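Local coordinates for peptidoglycan-recognition protein-LC isoform LCa (Drosophila melanogaster, PDB 2F2L) that activates the imd/Relish immune pathway and takes part in the response to peptidoglycan and lipopolysaccharide of Gram-negative bacteria, here as its extracellular recognition domain, at residues 30-35 with 99-104; 24-29 with 135-140. All coordinates share one frame; numbering follows the deposited sequence.

Strand 24-31 runs through the central mixed sheet with a parallel neighbour on each flank, and the two interactions sample those two flanks. Interaction 2 pairs its earlier part with the edge strand 136-140, in regular parallel register from Leu26 with Arg137 to Ala29 with Ala140. Interaction 1 takes up its last residues and the loop beyond them, against strand 98-102 and its exit; there hydroxyls of a threonine and a serine take over once the strand pairing stops. Both contacts are mostly buried, interaction 1 nearer the centre of the chain. They meet between them, where Phe100 packs on Val27 and Tyr102 on Ala29 and Phe138, under helix 113-128.

Interaction 1 of 2, residues 30-35 with 99-104; sequences LPTNSE and SFAYIG
Thr32 meets residues 101-104 with every atom of its side chain. Its CB lies 3.7 Å from Tyr102 O, and from there the two branches part. The methyl CG2 turns back toward the strand and rests on the CB of Ala101, at 3.8 Å. OG1, set between the backbone N and the carbonyl carbon (chi1 58°), reaches forward instead and accepts the N-H of Gly104 at 2.9 Å, in a nearly straight bond (167°). The same hydroxyl gives its proton to Ser34 OG, which in turn donates to Glu35 O, so a relay of hydroxyls ties the loop after the strand to the backbone of Gly104.

Before this point the pairing is ordinary parallel sheet. Leu30 N donates to Phe100 O, Tyr102 N to Leu30 O at 2.8 Å, and Thr32 N to Tyr102 O, which places Leu30 beside Ala101 and Pro31 beside Tyr102. These are two inner strands of the mixed sheet of the N-acetylmuramoyl-L-alanine amidase fold, and both give way to loops here. Gly104 marks the change: its backbone angles would jam a CB against the preceding carbonyl oxygen, and its CA comes 3.1 Å from Ser34 O in a CA-H...O contact, while Asn33 N makes a weak hydrogen bond to Gly104 O.

On the face carrying Leu30 and Ala101, the side chain of Leu30 brings CD1 against Ser99 CB, at 3.7 Å. Tyr102 turns to the other face, with Leu30 O near its ring plane, at the edge 3.6 Å from CD2; its hydroxyl is hydrogen-bonded to Thr119 of helix 113-128. Beyond the strand end, Ile103 sets CG2 against both Ser34 OG and Glu35 O, while its side chain also touches Arg46 and Val47 of helix 40-57.

Interaction 2 of 2, residues 24-29 with 135-140; sequences VGLVIA and SYRFTA
Four backbone hydrogen bonds join Gly25-Ala29 to Arg137-Thr139, the two strands alternating as donor. Arg137 N gives to Gly25 O, Val27 N to Arg137 O at 2.9 Å, Thr139 N to Val27 O, and Ala29 N to Thr139 O, again at 2.9 Å. The last three lie nearly along the C=O axis, whereas at Gly25 the donor is tilted 28° out of the carbonyl plane, where the chain turns its corner. Each of these carbonyl oxygens also takes a CA-H...O contact, Val27 O from Phe138 CA. This is the outer parallel pair in the mixed sheet of the amidase-type domain, with Ala140 at the N-cap of helix 141-144.

Side chains then sort onto two faces. On that of Val27, Ala29 and Phe138, the phenyl group has CG anti to the backbone N (chi1 -174°) and inclines toward strand 26-29. Val27 O lies at the ring edge, 3.3 Å from Phe138 CD1. Val27 CG1 packs on the same CD1 at 3.8 Å, its side chain crossing the phenylalanine's obliquely, and Ala29 CB meets Phe138 CE1. Trp166 then packs edge-to-face with Phe138.

The face of Leu26, Ile28, Arg137 and Thr139 is more mixed. Leu26 CD1 touches Thr139 CG2 at 3.8 Å and also the CG and CD of Arg137, so the arginine contributes its aliphatic stem here. Thr139 OG1 is hydrogen-bonded to the C-terminal carboxylate of Ser167.

This outermost strand is therefore hydrogen-bonded to its neighbour through backbone alone; side chains add apolar cover.

Interaction 1 of 2, residues 30-35 with 99-104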
ATOM      1  N   LEU A  30     -10.854  11.835 -13.363  1.00 18.69           N
ATOM      2  CA  LEU A  30      -9.489  11.782 -13.864  1.00 19.34           C
ATOM      3  C   LEU A  30      -9.096  10.331 -14.179  1.00 19.53           C
ATOM      4  O   LEU A  30      -9.595   9.402 -13.552  1.00 19.77           O
ATOM      5  CB  LEU A  30      -8.482  12.342 -12.846  1.00 19.55           C
ATOM      6  CG  LEU A  30      -8.706  13.691 -12.165  1.00 19.92           C
ATOM      7  CD1 LEU A  30      -9.354  13.519 -10.806  1.00 20.19           C
ATOM      8  CD2 LEU A  30      -7.390  14.423 -12.012  1.00 19.60           C
ATOM      9  N   PRO A  31      -8.185  10.141 -15.143  1.00 19.25           N
ATOM     10  CA  PRO A  31      -7.577   8.830 -15.346  1.00 19.43           C
ATOM     11  C   PRO A  31      -6.374   8.652 -14.413  1.00 19.33           C
ATOM     12  O   PRO A  31      -5.744   9.640 -14.031  1.00 19.01           O
ATOM     13  CB  PRO A  31      -7.127   8.896 -16.804  1.00 18.90           C
ATOM     14  CG  PRO A  31      -6.743  10.334 -16.975  1.00 19.26           C
ATOM     15  CD  PRO A  31      -7.671  11.131 -16.099  1.00 19.10           C
ATOM     16  N   THR A  32      -6.042   7.422 -14.044  1.00 19.65           N
ATOM     17  CA  THR A  32      -4.812   7.216 -13.266  1.00 20.14           C
ATOM     18  C   THR A  32      -3.599   7.119 -14.200  1.00 20.42           C
ATOM     19  O   THR A  32      -2.455   7.292 -13.768  1.00 19.91           O
ATOM     20  CB  THR A  32      -4.888   5.953 -12.347  1.00 20.04           C
ATOM     21  OG1 THR A  32      -5.143   4.784 -13.136  1.00 20.90           O
ATOM     22  CG2 THR A  32      -5.962   6.108 -11.315  1.00 20.65           C
ATOM     23  N   ASN A  33      -3.860   6.837 -15.480  1.00 20.74           N
ATOM     24  CA  ASN A  33      -2.825   6.503 -16.466  1.00 20.44           C
ATOM     25  C   ASN A  33      -1.901   5.372 -16.033  1.00 20.61           C
ATOM     26  O   ASN A  33      -0.740   5.314 -16.426  1.00 21.13           O
ATOM     27  CB  ASN A  33      -2.031   7.757 -16.865  1.00 20.65           C
ATOM     28  CG  ASN A  33      -2.898   8.783 -17.563  1.00 21.69           C
ATOM     29  OD1 ASN A  33      -3.737   8.422 -18.388  1.00 22.36           O
ATOM     30  ND2 ASN A  33      -2.718  10.067 -17.224  1.00 21.81           N
ATOM     31  N   SER A  34      -2.439   4.457 -15.236  1.00 21.22           N
ATOM     32  CA  SER A  34      -1.781   3.220 -14.895  1.00 20.98           C
ATOM     33  C   SER A  34      -2.434   2.145 -15.755  1.00 21.36           C
ATOM     34  O   SER A  34      -3.468   2.397 -16.383  1.00 22.02           O
ATOM     35  CB  SER A  34      -1.981   2.907 -13.409  1.00 20.99           C
ATOM     36  OG  SER A  34      -3.337   2.610 -13.106  1.00 20.90           O
ATOM     37  N   GLU A  35      -1.847   0.953 -15.783  1.00 20.93           N
ATOM     38  CA  GLU A  35      -2.553  -0.225 -16.279  1.00 21.66           C
ATOM     39  C   GLU A  35      -3.874  -0.373 -15.536  1.00 21.16           C
ATOM     40  O   GLU A  35      -4.009   0.098 -14.413  1.00 20.82           O
ATOM     41  CB  GLU A  35      -1.710  -1.489 -16.092  1.00 21.57           C
ATOM     42  CG  GLU A  35      -0.734  -1.741 -17.228  1.00 23.44           C
ATOM     43  CD  GLU A  35       0.400  -2.672 -16.845  1.00 24.29           C
ATOM     44  OE1 GLU A  35       0.476  -3.792 -17.399  1.00 27.96           O
ATOM     45  OE2 GLU A  35       1.222  -2.279 -15.987  1.00 29.49           O
ATOM     46  N   SER A  99     -12.418  14.260  -5.992  1.00 18.75           N
ATOM     47  CA  SER A  99     -11.888  13.601  -7.177  1.00 18.59           C
ATOM     48  C   SER A  99     -12.197  12.103  -7.191  1.00 18.43           C
ATOM     49  O   SER A  99     -12.062  11.417  -6.169  1.00 18.15           O
ATOM     50  CB  SER A  99     -10.382  13.810  -7.297  1.00 18.76           C
ATOM     51  OG  SER A  99      -9.676  13.372  -6.147  1.00 18.23           O
ATOM     52  N   PHE A 100     -12.656  11.626  -8.351  1.00 18.44           N
ATOM     53  CA  PHE A 100     -12.834  10.203  -8.626  1.00 18.90           C
ATOM     54  C   PHE A 100     -11.815   9.872  -9.700  1.00 19.10           C
ATOM     55  O   PHE A 100     -11.917  10.365 -10.817  1.00 18.89           O
ATOM     56  CB  PHE A 100     -14.223   9.849  -9.195  1.00 18.99           C
ATOM     57  CG  PHE A 100     -15.387  10.088  -8.264  1.00 19.06           C
ATOM     58  CD1 PHE A 100     -15.225  10.491  -6.950  1.00 19.72           C
ATOM     59  CD2 PHE A 100     -16.679   9.887  -8.736  1.00 19.40           C
ATOM     60  CE1 PHE A 100     -16.328  10.685  -6.125  1.00 19.28           C
ATOM     61  CE2 PHE A 100     -17.772  10.094  -7.919  1.00 18.74           C
ATOM     62  CZ  PHE A 100     -17.603  10.491  -6.621  1.00 18.56           C
ATOM     63  N   ALA A 101     -10.835   9.039  -9.361  1.00 19.70           N
ATOM     64  CA  ALA A 101      -9.839   8.599 -10.334  1.00 19.64           C
ATOM     65  C   ALA A 101     -10.247   7.227 -10.876  1.00 19.65           C
ATOM     66  O   ALA A 101     -10.629   6.335 -10.115  1.00 19.95           O
ATOM     67  CB  ALA A 101      -8.484   8.521  -9.705  1.00 19.96           C
ATOM     68  N   TYR A 102     -10.150   7.065 -12.189  1.00 19.50           N
ATOM     69  CA  TYR A 102     -10.532   5.824 -12.847  1.00 19.56           C
ATOM     70  C   TYR A 102      -9.249   5.054 -13.117  1.00 19.50           C
ATOM     71  O   TYR A 102      -8.335   5.565 -13.745  1.00 19.29           O
ATOM     72  CB  TYR A 102     -11.388   6.138 -14.105  1.00 19.51           C
ATOM     73  CG  TYR A 102     -12.743   6.643 -13.651  1.00 18.77           C
ATOM     74  CD1 TYR A 102     -13.815   5.775 -13.529  1.00 17.89           C
ATOM     75  CD2 TYR A 102     -12.905   7.953 -13.199  1.00 20.12           C
ATOM     76  CE1 TYR A 102     -15.048   6.211 -13.055  1.00 18.65           C
ATOM     77  CE2 TYR A 102     -14.125   8.401 -12.706  1.00 18.27           C
ATOM     78  CZ  TYR A 102     -15.196   7.526 -12.638  1.00 19.45           C
ATOM     79  OH  TYR A 102     -16.407   7.962 -12.131  1.00 18.64           O
ATOM     80  N   ILE A 103      -9.166   3.837 -12.586  1.00 19.63           N
ATOM     81  CA  ILE A 103      -7.932   3.057 -12.689  1.00 19.61           C
ATOM     82  C   ILE A 103      -7.767   2.523 -14.107  1.00 19.65           C
ATOM     83  O   ILE A 103      -8.524   1.669 -14.552  1.00 19.60           O
ATOM     84  CB  ILE A 103      -7.872   1.911 -11.688  1.00 19.48           C
ATOM     85  CG1 ILE A 103      -8.017   2.461 -10.268  1.00 18.68           C
ATOM     86  CG2 ILE A 103      -6.555   1.126 -11.850  1.00 19.66           C
ATOM     87  CD1 ILE A 103      -8.270   1.417  -9.229  1.00 18.85           C
ATOM     88  N   GLY A 104      -6.762   3.042 -14.803  1.00 19.76           N
ATOM     89  CA  GLY A 104      -6.527   2.696 -16.196  1.00 19.91           C
ATOM     90  C   GLY A 104      -6.110   3.907 -17.007  1.00 19.65           C
ATOM     91  O   GLY A 104      -5.822   4.965 -16.466  1.00 19.76           O
TER

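Interaction 2 of 2, residues 24-29 with 135-140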
ATOM      1  N   VAL A  24     -19.315  19.760  -1.187  1.00 19.96           N
ATOM      2  CA  VAL A  24     -18.710  20.300  -2.415  1.00 19.68           C
ATOM      3  C   VAL A  24     -19.746  20.407  -3.530  1.00 19.70           C
ATOM      4  O   VAL A  24     -20.692  19.606  -3.605  1.00 19.38           O
ATOM      5  CB  VAL A  24     -17.469  19.475  -2.917  1.00 19.85           C
ATOM      6  CG1 VAL A  24     -16.392  19.392  -1.825  1.00 20.29           C
ATOM      7  CG2 VAL A  24     -17.847  18.096  -3.434  1.00 19.85           C
ATOM      8  N   GLY A  25     -19.560  21.394  -4.400  1.00 19.55           N
ATOM      9  CA  GLY A  25     -20.434  21.579  -5.561  1.00 19.38           C
ATOM     10  C   GLY A  25     -19.843  20.997  -6.833  1.00 19.18           C
ATOM     11  O   GLY A  25     -20.460  21.048  -7.901  1.00 18.12           O
ATOM     12  N   LEU A  26     -18.653  20.419  -6.711  1.00 18.90           N
ATOM     13  CA  LEU A  26     -17.898  19.964  -7.876  1.00 19.02           C
ATOM     14  C   LEU A  26     -17.227  18.606  -7.641  1.00 18.87           C
ATOM     15  O   LEU A  26     -16.538  18.405  -6.636  1.00 19.10           O
ATOM     16  CB  LEU A  26     -16.842  21.004  -8.219  1.00 19.03           C
ATOM     17  CG  LEU A  26     -15.966  20.743  -9.445  1.00 19.25           C
ATOM     18  CD1 LEU A  26     -16.798  20.728 -10.701  1.00 20.00           C
ATOM     19  CD2 LEU A  26     -14.886  21.809  -9.531  1.00 20.47           C
ATOM     20  N   VAL A  27     -17.425  17.688  -8.577  1.00 18.38           N
ATOM     21  CA  VAL A  27     -16.763  16.385  -8.566  1.00 18.32           C
ATOM     22  C   VAL A  27     -16.000  16.252  -9.877  1.00 18.40           C
ATOM     23  O   VAL A  27     -16.561  16.520 -10.951  1.00 18.30           O
ATOM     24  CB  VAL A  27     -17.782  15.226  -8.401  1.00 17.98           C
ATOM     25  CG1 VAL A  27     -17.077  13.865  -8.379  1.00 17.92           C
ATOM     26  CG2 VAL A  27     -18.579  15.425  -7.141  1.00 19.07           C
ATOM     27  N   ILE A  28     -14.725  15.860  -9.802  1.00 18.35           N
ATOM     28  CA  ILE A  28     -13.831  15.846 -10.970  1.00 18.05           C
ATOM     29  C   ILE A  28     -13.364  14.433 -11.303  1.00 18.67           C
ATOM     30  O   ILE A  28     -12.873  13.690 -10.420  1.00 18.54           O
ATOM     31  CB  ILE A  28     -12.595  16.742 -10.732  1.00 18.55           C
ATOM     32  CG1 ILE A  28     -13.028  18.201 -10.542  1.00 17.40           C
ATOM     33  CG2 ILE A  28     -11.628  16.671 -11.906  1.00 18.27           C
ATOM     34  CD1 ILE A  28     -11.972  19.064  -9.885  1.00 17.96           C
ATOM     35  N   ALA A  29     -13.514  14.059 -12.573  1.00 18.37           N
ATOM     36  CA  ALA A  29     -13.075  12.747 -13.037  1.00 18.95           C
ATOM     37  C   ALA A  29     -11.675  12.838 -13.643  1.00 18.72           C
ATOM     38  O   ALA A  29     -11.339  13.819 -14.301  1.00 19.75           O
ATOM     39  CB  ALA A  29     -14.064  12.163 -14.025  1.00 18.56           C
ATOM     40  N   SER A 135     -27.055  19.908  -6.144  1.00 19.43           N
ATOM     41  CA  SER A 135     -26.922  20.514  -7.465  1.00 19.77           C
ATOM     42  C   SER A 135     -25.492  20.488  -7.973  1.00 19.57           C
ATOM     43  O   SER A 135     -25.058  21.415  -8.636  1.00 19.71           O
ATOM     44  CB  SER A 135     -27.396  21.966  -7.405  1.00 19.83           C
ATOM     45  OG  SER A 135     -26.486  22.715  -6.619  1.00 21.52           O
ATOM     46  N   TYR A 136     -24.753  19.425  -7.664  1.00 19.93           N
ATOM     47  CA  TYR A 136     -23.338  19.343  -8.047  1.00 19.45           C
ATOM     48  C   TYR A 136     -23.142  19.301  -9.558  1.00 19.22           C
ATOM     49  O   TYR A 136     -24.000  18.827 -10.308  1.00 18.86           O
ATOM     50  CB  TYR A 136     -22.667  18.101  -7.456  1.00 19.22           C
ATOM     51  CG  TYR A 136     -23.173  16.785  -8.019  1.00 19.48           C
ATOM     52  CD1 TYR A 136     -22.507  16.143  -9.055  1.00 19.27           C
ATOM     53  CD2 TYR A 136     -24.323  16.176  -7.507  1.00 19.09           C
ATOM     54  CE1 TYR A 136     -22.976  14.946  -9.579  1.00 19.00           C
ATOM     55  CE2 TYR A 136     -24.795  14.978  -8.021  1.00 19.87           C
ATOM     56  CZ  TYR A 136     -24.121  14.365  -9.060  1.00 19.62           C
ATOM     57  OH  TYR A 136     -24.585  13.158  -9.560  1.00 19.34           O
ATOM     58  N   ARG A 137     -21.973  19.768  -9.972  1.00 18.74           N
ATOM     59  CA  ARG A 137     -21.461  19.547 -11.303  1.00 19.36           C
ATOM     60  C   ARG A 137     -20.412  18.413 -11.275  1.00 19.02           C
ATOM     61  O   ARG A 137     -19.532  18.376 -10.399  1.00 18.64           O
ATOM     62  CB  ARG A 137     -20.859  20.860 -11.795  1.00 19.55           C
ATOM     63  CG  ARG A 137     -19.974  20.750 -12.992  1.00 21.02           C
ATOM     64  CD  ARG A 137     -19.385  22.125 -13.333  1.00 21.92           C
ATOM     65  NE  ARG A 137     -18.504  22.048 -14.496  1.00 23.45           N
ATOM     66  CZ  ARG A 137     -17.615  22.966 -14.847  1.00 23.94           C
ATOM     67  NH1 ARG A 137     -17.429  24.054 -14.102  1.00 24.59           N
ATOM     68  NH2 ARG A 137     -16.888  22.767 -15.944  1.00 23.98           N
ATOM     69  N   PHE A 138     -20.527  17.482 -12.222  1.00 18.90           N
ATOM     70  CA  PHE A 138     -19.539  16.412 -12.438  1.00 18.43           C
ATOM     71  C   PHE A 138     -18.840  16.769 -13.750  1.00 18.36           C
ATOM     72  O   PHE A 138     -19.503  17.014 -14.770  1.00 18.19           O
ATOM     73  CB  PHE A 138     -20.269  15.065 -12.504  1.00 18.93           C
ATOM     74  CG  PHE A 138     -19.373  13.834 -12.583  1.00 19.22           C
ATOM     75  CD1 PHE A 138     -18.098  13.803 -12.024  1.00 18.91           C
ATOM     76  CD2 PHE A 138     -19.855  12.677 -13.181  1.00 20.60           C
ATOM     77  CE1 PHE A 138     -17.305  12.660 -12.104  1.00 18.76           C
ATOM     78  CE2 PHE A 138     -19.065  11.522 -13.266  1.00 20.61           C
ATOM     79  CZ  PHE A 138     -17.789  11.512 -12.712  1.00 19.14           C
ATOM     80  N   THR A 139     -17.516  16.872 -13.734  1.00 17.87           N
ATOM     81  CA  THR A 139     -16.784  17.282 -14.942  1.00 17.52           C
ATOM     82  C   THR A 139     -15.447  16.584 -15.105  1.00 17.00           C
ATOM     83  O   THR A 139     -14.987  15.893 -14.207  1.00 16.73           O
ATOM     84  CB  THR A 139     -16.567  18.811 -14.993  1.00 17.35           C
ATOM     85  OG1 THR A 139     -16.136  19.194 -16.308  1.00 20.22           O
ATOM     86  CG2 THR A 139     -15.560  19.262 -14.004  1.00 17.98           C
ATOM     87  N   ALA A 140     -14.848  16.781 -16.275  1.00 16.68           N
ATOM     88  CA  ALA A 140     -13.550  16.236 -16.603  1.00 16.48           C
ATOM     89  C   ALA A 140     -12.471  17.172 -16.133  1.00 16.10           C
ATOM     90  O   ALA A 140     -12.547  18.403 -16.326  1.00 15.54           O
ATOM     91  CB  ALA A 140     -13.430  16.021 -18.105  1.00 16.56           C
TER